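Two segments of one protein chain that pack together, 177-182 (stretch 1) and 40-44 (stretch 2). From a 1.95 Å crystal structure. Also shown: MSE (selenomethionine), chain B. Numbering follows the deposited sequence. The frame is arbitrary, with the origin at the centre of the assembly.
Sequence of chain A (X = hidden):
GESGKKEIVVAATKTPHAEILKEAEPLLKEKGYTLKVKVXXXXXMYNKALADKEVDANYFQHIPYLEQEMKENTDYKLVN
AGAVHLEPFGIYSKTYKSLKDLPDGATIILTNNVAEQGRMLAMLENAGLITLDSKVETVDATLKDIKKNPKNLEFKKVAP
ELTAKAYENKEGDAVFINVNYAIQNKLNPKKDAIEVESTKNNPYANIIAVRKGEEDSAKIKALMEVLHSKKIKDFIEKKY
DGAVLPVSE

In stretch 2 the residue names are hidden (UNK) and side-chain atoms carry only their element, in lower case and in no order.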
ATOM      1  N   ILE A 177      -2.219  -4.872   8.920  1.00 25.03           N
ATOM      2  CA  ILE A 177      -2.737  -3.506   8.619  1.00 24.44           C
ATOM      3  C   ILE A 177      -1.702  -2.802   7.690  1.00 24.57           C
ATOM      4  O   ILE A 177      -0.487  -2.711   8.009  1.00 24.15           O
ATOM      5  CB  ILE A 177      -3.000  -2.626   9.883  1.00 23.83           C
ATOM      6  CG1 ILE A 177      -3.666  -3.425  11.029  1.00 24.14           C
ATOM      7  CG2 ILE A 177      -3.865  -1.423   9.512  1.00 22.80           C
ATOM      8  CD1 ILE A 177      -3.830  -2.665  12.343  1.00 22.68           C
ATOM      9  N   ASN A 178      -2.183  -2.314   6.549  1.00 22.62           N
ATOM     10  CA  ASN A 178      -1.368  -1.539   5.607  1.00 23.30           C
ATOM     11  C   ASN A 178      -1.003  -0.229   6.304  1.00 24.03           C
ATOM     12  O   ASN A 178      -1.862   0.350   6.966  1.00 21.05           O
ATOM     13  CB  ASN A 178      -2.174  -1.190   4.345  1.00 22.55           C
ATOM     14  CG  ASN A 178      -2.538  -2.411   3.495  1.00 21.38           C
ATOM     15  OD1 ASN A 178      -1.755  -2.845   2.650  1.00 29.43           O
ATOM     16  ND2 ASN A 178      -3.708  -2.966   3.722  1.00 20.29           N
ATOM     17  N   VAL A 179       0.222   0.264   6.114  1.00 23.88           N
ATOM     18  CA  VAL A 179       0.654   1.509   6.781  1.00 24.35           C
ATOM     19  C   VAL A 179      -0.348   2.684   6.575  1.00 23.73           C
ATOM     20  O   VAL A 179      -0.632   3.417   7.510  1.00 23.11           O
ATOM     21  CB  VAL A 179       2.075   1.948   6.349  1.00 24.91           C
ATOM     22  CG1 VAL A 179       2.411   3.323   6.964  1.00 25.23           C
ATOM     23  CG2 VAL A 179       3.141   0.883   6.668  1.00 23.50           C
ATOM     24  N   ASN A 180      -0.871   2.886   5.375  1.00 25.53           N
ATOM     25  CA  ASN A 180      -1.818   4.012   5.158  1.00 24.95           C
ATOM     26  C   ASN A 180      -3.058   3.997   6.079  1.00 24.72           C
ATOM     27  O   ASN A 180      -3.446   5.021   6.664  1.00 28.29           O
ATOM     28  CB  ASN A 180      -2.256   4.140   3.690  1.00 23.55           C
ATOM     29  CG  ASN A 180      -3.252   3.078   3.242  1.00 21.14           C
ATOM     30  OD1 ASN A 180      -2.866   1.918   2.957  1.00 19.71           O
ATOM     31  ND2 ASN A 180      -4.526   3.488   3.063  1.00 18.04           N
ATOM     32  N   TYR A 181      -3.646   2.811   6.246  1.00 23.96           N
ATOM     33  CA  TYR A 181      -4.797   2.641   7.132  1.00 22.31           C
ATOM     34  C   TYR A 181      -4.399   2.562   8.580  1.00 22.96           C
ATOM     35  O   TYR A 181      -5.142   3.059   9.431  1.00 25.42           O
ATOM     36  CB  TYR A 181      -5.605   1.437   6.698  1.00 21.99           C
ATOM     37  CG  TYR A 181      -6.356   1.693   5.439  1.00 24.41           C
ATOM     38  CD1 TYR A 181      -7.144   2.852   5.307  1.00 24.32           C
ATOM     39  CD2 TYR A 181      -6.338   0.766   4.375  1.00 24.95           C
ATOM     40  CE1 TYR A 181      -7.852   3.098   4.141  1.00 29.36           C
ATOM     41  CE2 TYR A 181      -7.067   1.002   3.222  1.00 24.10           C
ATOM     42  CZ  TYR A 181      -7.821   2.159   3.108  1.00 26.35           C
ATOM     43  OH  TYR A 181      -8.545   2.421   1.958  1.00 28.26           O
ATOM     44  N   ALA A 182      -3.177   2.055   8.872  1.00 21.97           N
ATOM     45  CA  ALA A 182      -2.661   2.130  10.241  1.00 22.76           C
ATOM     46  C   ALA A 182      -2.519   3.562  10.693  1.00 23.14           C
ATOM     47  O   ALA A 182      -2.965   3.914  11.766  1.00 24.31           O
ATOM     48  CB  ALA A 182      -1.313   1.406  10.352  1.00 23.34           C
ATOM     49  N   UNK A  40     -10.838   8.779  -1.616  1.00 25.69           N
ATOM     50  CA  UNK A  40     -11.989   7.870  -1.877  1.00 27.57           C
ATOM     51  C   UNK A  40     -12.123   6.867  -0.712  1.00 27.40           C
ATOM     52  O   UNK A  40     -11.170   6.684   0.055  1.00 26.67           O
ATOM     53  c   UNK A  40     -13.067   9.014  -4.597  1.00 25.63           C
ATOM     54  c   UNK A  40     -11.743   8.188  -4.432  1.00 26.24           C
ATOM     55  c   UNK A  40     -11.835   7.193  -3.259  1.00 26.05           C
ATOM     56  c   UNK A  40     -11.409   7.395  -5.679  1.00 24.64           C
ATOM     57  N   UNK A  41     -13.280   6.233  -0.563  1.00 27.29           N
ATOM     58  CA  UNK A  41     -13.553   5.408   0.647  1.00 28.58           C
ATOM     59  C   UNK A  41     -12.893   4.031   0.674  1.00 26.04           C
ATOM     60  O   UNK A  41     -12.768   3.436   1.738  1.00 26.08           O
ATOM     61  c   UNK A  41     -15.046   5.251   0.903  1.00 34.29           C
ATOM     62  o   UNK A  41     -15.763   4.905  -0.263  1.00 39.01           O
ATOM     63  N   UNK A  42     -12.526   3.476  -0.478  1.00 25.52           N
ATOM     64  CA  UNK A  42     -11.781   2.198  -0.457  1.00 24.37           C
ATOM     65  C   UNK A  42     -10.988   1.988  -1.727  1.00 22.31           C
ATOM     66  O   UNK A  42     -11.242   2.621  -2.748  1.00 20.14           O
ATOM     67  o   UNK A  42     -14.147   0.772  -2.062  1.00 28.81           O
ATOM     68  c   UNK A  42     -13.201   0.269  -1.439  1.00 32.78           C
ATOM     69  o   UNK A  42     -12.617  -0.807  -1.817  1.00 31.16           O
ATOM     70  c   UNK A  42     -12.725   0.996  -0.162  1.00 27.34           C
ATOM     71  N   UNK A  43      -9.976   1.110  -1.603  1.00 21.28           N
ATOM     72  CA  UNK A  43      -8.970   0.869  -2.571  1.00 22.62           C
ATOM     73  C   UNK A  43      -9.559   0.574  -3.943  1.00 24.73           C
ATOM     74  O   UNK A  43      -8.960   0.946  -4.956  1.00 25.73           O
ATOM     75  c   UNK A  43      -5.486  -1.409   0.413  1.00 24.46           C
ATOM     76  c   UNK A  43      -4.979  -0.185   0.822  1.00 23.72           C
ATOM     77  o   UNK A  43      -3.976  -0.168   1.741  1.00 24.26           O
ATOM     78  c   UNK A  43      -5.487   0.994   0.281  1.00 24.09           C
ATOM     79  c   UNK A  43      -8.145  -0.372  -2.145  1.00 21.18           C
ATOM     80  c   UNK A  43      -6.507  -1.435  -0.527  1.00 23.20           C
ATOM     81  c   UNK A  43      -6.522   0.943  -0.659  1.00 23.66           C
ATOM     82  c   UNK A  43      -7.049  -0.259  -1.078  1.00 22.42           C
ATOM     83  N   UNK A  44     -10.715  -0.080  -4.006  1.00 26.31           N
ATOM     84  CA  UNK A  44     -11.278  -0.483  -5.307  1.00 29.51           C
ATOM     85  C   UNK A  44     -11.770   0.725  -6.120  1.00 31.17           C
ATOM     86  O   UNK A  44     -11.940   0.632  -7.332  1.00 26.81           O
ATOM     87  c   UNK A  44     -11.986  -2.935  -4.730  1.00 40.89           C
ATOM     88  c   UNK A  44     -12.405  -1.520  -5.141  1.00 32.43           C
ATOM     89  c   UNK A  44     -10.927  -3.536  -5.678  1.00 53.82           C
ATOM     90  c   UNK A  44     -11.244  -4.949  -6.182  1.00 61.46           C
ATOM     91  n   UNK A  44     -11.468  -5.909  -5.069  1.00 60.54           N
TER
HETATM   92  N   MSE B 300      -0.425   1.917   0.623  1.00 21.17           N
HETATM   93  CA  MSE B 300      -0.663   0.443   0.661  1.00 20.04           C
HETATM   94  C   MSE B 300       0.629  -0.374   0.997  1.00 24.35           C
HETATM   95  O   MSE B 300       1.616  -0.120   0.360  1.00 23.82           O
HETATM   96  OXT MSE B 300       0.728  -1.305   1.835  1.00 23.52           O
HETATM   97  CB  MSE B 300      -1.182  -0.002  -0.715  1.00 20.66           C
HETATM   98  CG  MSE B 300      -1.752  -1.383  -0.780  1.00 22.78           C
HETATM   99 SE   MSE B 300      -2.194  -1.951  -2.625  0.75 20.21          SE
HETATM  100  CE  MSE B 300      -3.965  -0.849  -2.842  1.00 17.07           C
HETATM  101  O   HOH W   1      -9.130   5.121   1.083  1.00 35.87           O

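Position 40 carries four side-chain carbons and nothing else, forked at the second, which identifies leucine. The side chain of Leu40 stays out of reach of stretch 1 and does no packing here. Its backbone is more useful: a water donates to Leu40 O at 2.8 Å, measured from the water oxygen, and the same water oxygen lies 2.9 Å from Tyr181 OH in a second hydrogen bond. A single water thus ties the loop to the tip of an aromatic side chain on the helix.

Position 41 has one carbon followed by one oxygen, the signature of serine. Its CA-to-CB bond points away from stretch 1, and its hydroxyl takes no part in the contact. What approaches is again main chain, with Ser41 O 4.3 Å from Tyr181 OH.

Position 42 shows two carbons, the second bearing two oxygens; this short carboxylate is aspartate. The CA-to-CB bond of Asp42 points sideways, and the nearest approach to stretch 1 is made by the backbone, with CA 4.0 Å from Tyr181 OH. The carboxylate works within its own stretch instead. Asp42 OD2 accepts from the backbone N of position 44 at 3.0 Å, with a nearly straight angle of 164°, a capping bond at the turn that leads into a helix. It braces the backbone on both sides of position 43.

Position 43 has one carbon and then a six-carbon ring bearing an oxygen. That oxygen sits 2.7 Å from Asn180 OD1, and a ring carbon comes within 3.3 Å of Tyr181 CE2. The residue is tyrosine. Although its CA-to-CB bond points sideways, the chi1 of -80° (m) lets the ring extend so that its end comes nearer to stretch 1. Tyr43 OH donates to Asn180 OD1, and Tyr43 CE1 is the ring atom that meets Tyr181 CE2.

Position 44 has four carbons in a row ending in nitrogen, hence lysine. The side chain of Lys44 is exposed and out of reach of stretch 1; its contribution is the backbone N that Asp42 caps.

The contact works by sending two aromatic side chains, one from each stretch, into a gap that the backbones never close: the nearest CA atoms, those of Tyr181 and Asp42, are 10.3 Å apart. Tyr43 spends both faces and its tip. One face receives Tyr181 in an oblique aromatic pair, with centroids 5.0 Å apart and planes at 36°; over the opposite face lies the selenomethionine methyl, its CE 3.5 Å from Tyr43 CD2. At the ring edge, Asn180 OD1 accepts from the phenol and also takes a weak hydrogen bond from the ligand N at 3.4 Å. Tyr43 and Asn180 therefore join the stretches and line the ligand site at once. The rule is economical: about 199 Å² of buried surface, most of it contributed by two tyrosines, with one buried hydroxyl given a well-placed acceptor.

Stretch 2, residues 40-44: LSDYK
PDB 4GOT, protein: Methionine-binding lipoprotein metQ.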